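Local coordinates for Glp_546_48378_50642 (Giardia intestinalis, PDB 2QVW), which cleaves double-stranded RNA into the 21 to 23 base-pair small interfering RNAs that direct destruction of matching RNAs in RNA interference, at residues 92-98 with 272-276; 280-285 with 298-302. All blocks are in the same frame, centred on the assembly; numbering follows the deposited sequence.

Both contacts are largely buried and both use helix 267-284, probably the connector helix described for Dicer between the PAZ and RNase III regions. Contact 1 meets its earlier turns from the side of the N-terminal domain, through a loop; contact 2 holds residues 280-285 against helix 295-306. The chemistry shifts accordingly. A lysine and an aspartate of the helix reach to the loop in contact 1, around a sulfur-rich patch, whereas contact 2 combines aliphatic and aromatic packing with an arginine held by an aspartate. Their centres lie about 13 Å apart, and the hydroxyls of Thr98 and Tyr299 join them by a probable hydrogen bond.

Contact 1 of 2, residues 92-98 with 272-276; sequences MPHNEYT and KHICD. With MN (manganese (II) ion), chain I.
Two ionic groups of helix 267-284, Lys272 and Asp276, reach across to the loop that follows helix 85-90. Lys272 runs out fully extended and ends in a salt bridge, its NZ 3.0 Å from Glu96 OE2 and on the syn lone pair of that oxygen; the two side chains approach at a slant. The same ammonium also pairs with Glu269, one turn earlier on the helix, and so is shared by two carboxylates.

One turn onward, hydrogen bonding takes over. Asp276 has CG anti to the backbone N (chi1 -164°), which turns its carboxylate to the loop at Thr98. The backbone N of Thr98 donates to Asp276 OD1 at 3.1 Å, from the syn side and slightly out of the carboxylate plane (16°). The hydroxyl OG1 of Thr98 lies 3.0 Å from Asp276 OD2 and also bonds to its stronger partner, Tyr299 OH of helix 295-306.

Sulfur and hydrocarbon fill the space between these polar ends. SD of Met92 lies 3.7 Å from CB of Lys272 and 4.0 Å from SG of Cys275, and the bend at chi3 (66°) turns CE over one face of the Tyr97 ring, towards its rim. Cys275 SG approaches that ring obliquely, 5.5 Å from its centroid, in a sulfur-aromatic contact. The carboxylate plane of Asp276 and the plane of the same ring are nearly perpendicular.

His94, on the 3-10 turn of the loop, makes no contact with 272-276 and binds a manganese ion through NE2.

With both carboxylate oxygens of Asp276 directed to Thr98, the loop is tied to the helix at a buried point; Arg320 lies close enough for long, weak ion pairs with Asp276 and Glu96, and may temper their negative charge.

Contact 2 of 2, residues 280-285 with 298-302; sequences TICALD and RYFAI
Asp285 and Arg298 are brought together by their torsions. Asp285 carries CG opposite its backbone N (chi1 -165°), swinging the carboxylate towards helix 295-306, and Arg298, also with CG anti to N, bends at chi2 (66°), so that its guanidinium turns back to the chain at Asp285. The grip is side-on and uses two nitrogens. NE of Arg298 and OD2 of Asp285 form a salt bridge at 2.8 Å, NE meeting that oxygen nearly along its C-O axis, although the oxygen is tilted from the guanidinium plane. NH2 donates to the backbone O of Asp285, also at 2.8 Å, in the carbonyl plane and on a lone pair; a further contact of NH2 with OD2 is weak. The carbonyls of Phe288 and Pro289 take further hydrogen bonds from NH2 and NH1, so several acceptors fix the rotation of the group, and CG1 of Ile302 lies over one face of the guanidinium, towards its rim.

Apolar packing fills the rest. Thr280 crosses Tyr299 at a slant, with CG2 in the plane of the ring at its edge, 3.5 Å from CD1 of Tyr299; the hydroxyl of Thr280 is bonded back to the carbonyl of Asp276. The tip of Ile281, CD1, rests 3.8 Å from CG of Arg298 and 4.1 Å from CB of Tyr299. Ile302 packs on Thr280 and Leu284: its CG2 lies 4.0 Å from CG2 of Thr280, and its CD1 approaches the carbonyl O of Leu284 at 3.9 Å.

The short helical segments cross at 61°, their axes 9.7 Å apart at closest approach. These are two consecutive helices, joined by a short connection, that cross at a steep angle; the arginine of the second ties Asp285 and the chain after it, joining helix 267-284 to helix 295-306.

Contact 1 of 2, residues 92-98 with 272-276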
loop_
_atom_site.group_PDB
_atom_site.type_symbol
_atom_site.label_atom_id
_atom_site.label_comp_id
_atom_site.label_asym_id
_atom_site.label_seq_id
_atom_site.Cartn_x
_atom_site.Cartn_y
_atom_site.Cartn_z
ATOM N N MET A 92 14.330 22.128 3.305
ATOM C CA MET A 92 12.993 22.022 3.872
ATOM C C MET A 92 12.942 22.079 5.386
ATOM O O MET A 92 13.729 21.425 6.070
ATOM C CB MET A 92 12.364 20.705 3.474
ATOM C CG MET A 92 11.857 20.600 2.069
ATOM S SD MET A 92 11.091 18.977 1.899
ATOM C CE MET A 92 9.685 19.122 2.990
ATOM N N PRO A 93 12.008 22.866 5.934
ATOM C CA PRO A 93 11.917 22.935 7.394
ATOM C C PRO A 93 11.229 21.633 7.794
ATOM O O PRO A 93 10.431 21.099 7.021
ATOM C CB PRO A 93 11.055 24.175 7.631
ATOM C CG PRO A 93 10.207 24.242 6.405
ATOM C CD PRO A 93 11.169 23.896 5.299
ATOM N N HIS A 94 11.534 21.111 8.975
ATOM C CA HIS A 94 10.953 19.839 9.409
ATOM C C HIS A 94 9.432 19.739 9.345
ATOM O O HIS A 94 8.898 18.695 8.984
ATOM C CB HIS A 94 11.419 19.514 10.831
ATOM C CG HIS A 94 12.898 19.327 10.956
ATOM N ND1 HIS A 94 13.504 18.961 12.140
ATOM C CD2 HIS A 94 13.892 19.450 10.045
ATOM C CE1 HIS A 94 14.806 18.864 11.950
ATOM N NE2 HIS A 94 15.067 19.157 10.687
ATOM N N ASN A 95 8.745 20.822 9.697
ATOM C CA ASN A 95 7.282 20.856 9.706
ATOM C C ASN A 95 6.638 20.504 8.370
ATOM O O ASN A 95 5.432 20.281 8.287
ATOM C CB ASN A 95 6.798 22.241 10.130
ATOM C CG ASN A 95 7.201 23.315 9.154
ATOM O OD1 ASN A 95 8.383 23.603 8.993
ATOM N ND2 ASN A 95 6.220 23.907 8.483
ATOM N N GLU A 96 7.447 20.461 7.323
ATOM C CA GLU A 96 6.939 20.157 6.002
ATOM C C GLU A 96 7.146 18.726 5.531
ATOM O O GLU A 96 7.070 18.451 4.335
ATOM C CB GLU A 96 7.550 21.106 4.989
ATOM C CG GLU A 96 6.680 22.276 4.680
ATOM C CD GLU A 96 7.300 23.166 3.653
ATOM O OE1 GLU A 96 8.248 23.892 4.011
ATOM O OE2 GLU A 96 6.854 23.126 2.489
ATOM N N TYR A 97 7.412 17.816 6.462
ATOM C CA TYR A 97 7.590 16.414 6.115
ATOM C C TYR A 97 6.339 15.667 6.577
ATOM O O TYR A 97 5.559 16.187 7.379
ATOM C CB TYR A 97 8.831 15.823 6.796
ATOM C CG TYR A 97 10.159 16.382 6.324
ATOM C CD1 TYR A 97 10.553 17.676 6.657
ATOM C CD2 TYR A 97 11.017 15.617 5.538
ATOM C CE1 TYR A 97 11.769 18.196 6.217
ATOM C CE2 TYR A 97 12.233 16.124 5.090
ATOM C CZ TYR A 97 12.608 17.416 5.428
ATOM O OH TYR A 97 13.807 17.934 4.959
ATOM N N THR A 98 6.151 14.454 6.070
ATOM C CA THR A 98 4.993 13.656 6.436
ATOM C C THR A 98 5.155 13.137 7.861
ATOM O O THR A 98 4.174 12.808 8.535
ATOM C CB THR A 98 4.819 12.476 5.484
ATOM O OG1 THR A 98 4.776 12.964 4.137
ATOM C CG2 THR A 98 3.529 11.735 5.792
ATOM N N LYS A 272 10.597 18.707 -3.262
ATOM C CA LYS A 272 10.329 18.504 -1.838
ATOM C C LYS A 272 9.649 17.159 -1.638
ATOM O O LYS A 272 9.912 16.448 -0.670
ATOM C CB LYS A 272 9.385 19.578 -1.303
ATOM C CG LYS A 272 9.894 21.012 -1.318
ATOM C CD LYS A 272 8.834 21.924 -0.680
ATOM C CE LYS A 272 9.261 23.373 -0.635
ATOM N NZ LYS A 272 8.220 24.204 0.001
ATOM N N HIS A 273 8.753 16.830 -2.559
ATOM C CA HIS A 273 8.026 15.581 -2.492
ATOM C C HIS A 273 9.016 14.437 -2.487
ATOM O O HIS A 273 8.999 13.583 -1.603
ATOM C CB HIS A 273 7.104 15.464 -3.692
ATOM C CG HIS A 273 6.150 14.316 -3.605
ATOM N ND1 HIS A 273 5.275 14.154 -2.555
ATOM C CD2 HIS A 273 5.921 13.284 -4.450
ATOM C CE1 HIS A 273 4.548 13.071 -2.757
ATOM N NE2 HIS A 273 4.920 12.525 -3.900
ATOM N N ILE A 274 9.885 14.432 -3.487
ATOM C CA ILE A 274 10.913 13.411 -3.605
ATOM C C ILE A 274 11.768 13.388 -2.341
ATOM O O ILE A 274 12.164 12.327 -1.870
ATOM C CB ILE A 274 11.820 13.696 -4.823
ATOM C CG1 ILE A 274 11.005 13.581 -6.112
ATOM C CG2 ILE A 274 12.969 12.726 -4.863
ATOM C CD1 ILE A 274 11.803 13.828 -7.358
ATOM N N CYS A 275 12.054 14.570 -1.806
ATOM C CA CYS A 275 12.862 14.691 -0.598
ATOM C C CYS A 275 12.070 14.137 0.571
ATOM O O CYS A 275 12.602 13.431 1.434
ATOM C CB CYS A 275 13.202 16.157 -0.335
ATOM S SG CYS A 275 14.139 16.421 1.183
ATOM N N ASP A 276 10.787 14.475 0.592
ATOM C CA ASP A 276 9.894 14.012 1.642
ATOM C C ASP A 276 10.027 12.496 1.649
ATOM O O ASP A 276 10.569 11.902 2.589
ATOM C CB ASP A 276 8.454 14.416 1.305
ATOM C CG ASP A 276 7.509 14.337 2.500
ATOM O OD1 ASP A 276 7.873 13.757 3.546
ATOM O OD2 ASP A 276 6.381 14.858 2.376
HETATM MN MN MN I . 16.943 20.416 9.887
#

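Contact 2 of 2, residues 280-285 with 298-302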
loop_
_atom_site.group_PDB
_atom_site.type_symbol
_atom_site.label_atom_id
_atom_site.label_comp_id
_atom_site.label_asym_id
_atom_site.label_seq_id
_atom_site.Cartn_x
_atom_site.Cartn_y
_atom_site.Cartn_z
ATOM N N THR A 280 11.331 9.831 4.454
ATOM C CA THR A 280 10.401 8.916 5.095
ATOM C C THR A 280 10.936 7.494 4.998
ATOM O O THR A 280 11.047 6.797 6.001
ATOM C CB THR A 280 9.002 8.989 4.445
ATOM O OG1 THR A 280 8.497 10.323 4.559
ATOM C CG2 THR A 280 8.044 8.042 5.140
ATOM N N ILE A 281 11.273 7.078 3.782
ATOM C CA ILE A 281 11.796 5.739 3.533
ATOM C C ILE A 281 12.858 5.327 4.547
ATOM O O ILE A 281 12.636 4.440 5.368
ATOM C CB ILE A 281 12.416 5.637 2.134
ATOM C CG1 ILE A 281 11.341 5.879 1.072
ATOM C CG2 ILE A 281 13.075 4.278 1.954
ATOM C CD1 ILE A 281 10.182 4.918 1.135
ATOM N N CYS A 282 14.018 5.963 4.490
ATOM C CA CYS A 282 15.083 5.634 5.423
ATOM C C CYS A 282 14.965 6.440 6.708
ATOM O O CYS A 282 15.707 7.391 6.927
ATOM C CB CYS A 282 16.447 5.893 4.782
ATOM S SG CYS A 282 16.759 7.624 4.413
ATOM N N ALA A 283 14.030 6.050 7.557
ATOM C CA ALA A 283 13.826 6.730 8.816
ATOM C C ALA A 283 12.822 5.907 9.569
ATOM O O ALA A 283 12.847 5.842 10.795
ATOM C CB ALA A 283 13.280 8.110 8.585
ATOM N N LEU A 284 11.938 5.266 8.812
ATOM C CA LEU A 284 10.893 4.437 9.387
ATOM C C LEU A 284 10.767 3.129 8.622
ATOM O O LEU A 284 9.934 2.286 8.957
ATOM C CB LEU A 284 9.557 5.200 9.363
ATOM C CG LEU A 284 9.425 6.489 10.198
ATOM C CD1 LEU A 284 8.214 7.303 9.754
ATOM C CD2 LEU A 284 9.313 6.117 11.668
ATOM N N ASP A 285 11.604 2.949 7.606
ATOM C CA ASP A 285 11.546 1.734 6.801
ATOM C C ASP A 285 11.758 0.442 7.588
ATOM O O ASP A 285 11.051 -0.539 7.386
ATOM C CB ASP A 285 12.571 1.781 5.682
ATOM C CG ASP A 285 12.303 0.740 4.625
ATOM O OD1 ASP A 285 13.210 0.458 3.816
ATOM O OD2 ASP A 285 11.170 0.213 4.599
ATOM N N ARG A 298 6.352 2.470 -1.049
ATOM C CA ARG A 298 6.657 2.128 0.337
ATOM C C ARG A 298 6.390 3.365 1.196
ATOM O O ARG A 298 6.011 3.249 2.364
ATOM C CB ARG A 298 8.116 1.706 0.481
ATOM C CG ARG A 298 8.592 1.526 1.916
ATOM C CD ARG A 298 7.903 0.379 2.627
ATOM N NE ARG A 298 8.503 0.102 3.934
ATOM C CZ ARG A 298 7.997 -0.741 4.833
ATOM N NH1 ARG A 298 6.884 -1.401 4.585
ATOM N NH2 ARG A 298 8.601 -0.914 5.991
ATOM N N TYR A 299 6.588 4.548 0.617
ATOM C CA TYR A 299 6.346 5.793 1.329
ATOM C C TYR A 299 4.875 5.881 1.668
ATOM O O TYR A 299 4.499 5.755 2.831
ATOM C CB TYR A 299 6.737 6.999 0.474
ATOM C CG TYR A 299 6.067 8.294 0.902
ATOM C CD1 TYR A 299 6.314 8.858 2.156
ATOM C CD2 TYR A 299 5.150 8.923 0.073
ATOM C CE1 TYR A 299 5.659 10.007 2.560
ATOM C CE2 TYR A 299 4.496 10.066 0.473
ATOM C CZ TYR A 299 4.751 10.598 1.713
ATOM O OH TYR A 299 4.075 11.719 2.106
ATOM N N PHE A 300 4.047 6.094 0.648
ATOM C CA PHE A 300 2.604 6.214 0.832
ATOM C C PHE A 300 2.053 5.117 1.729
ATOM O O PHE A 300 1.106 5.327 2.479
ATOM C CB PHE A 300 1.899 6.176 -0.522
ATOM C CG PHE A 300 0.401 6.176 -0.424
ATOM C CD1 PHE A 300 -0.275 7.255 0.130
ATOM C CD2 PHE A 300 -0.336 5.079 -0.866
ATOM C CE1 PHE A 300 -1.666 7.244 0.247
ATOM C CE2 PHE A 300 -1.727 5.055 -0.755
ATOM C CZ PHE A 300 -2.393 6.140 -0.197
ATOM N N ALA A 301 2.664 3.945 1.648
ATOM C CA ALA A 301 2.240 2.813 2.454
ATOM C C ALA A 301 2.494 3.112 3.918
ATOM O O ALA A 301 1.686 2.777 4.781
ATOM C CB ALA A 301 3.000 1.574 2.038
ATOM N N ILE A 302 3.631 3.745 4.187
ATOM C CA ILE A 302 4.018 4.103 5.544
ATOM C C ILE A 302 3.188 5.268 6.052
ATOM O O ILE A 302 2.821 5.320 7.218
ATOM C CB ILE A 302 5.527 4.461 5.610
ATOM C CG1 ILE A 302 6.362 3.176 5.572
ATOM C CG2 ILE A 302 5.832 5.257 6.868
ATOM C CD1 ILE A 302 7.837 3.383 5.847
#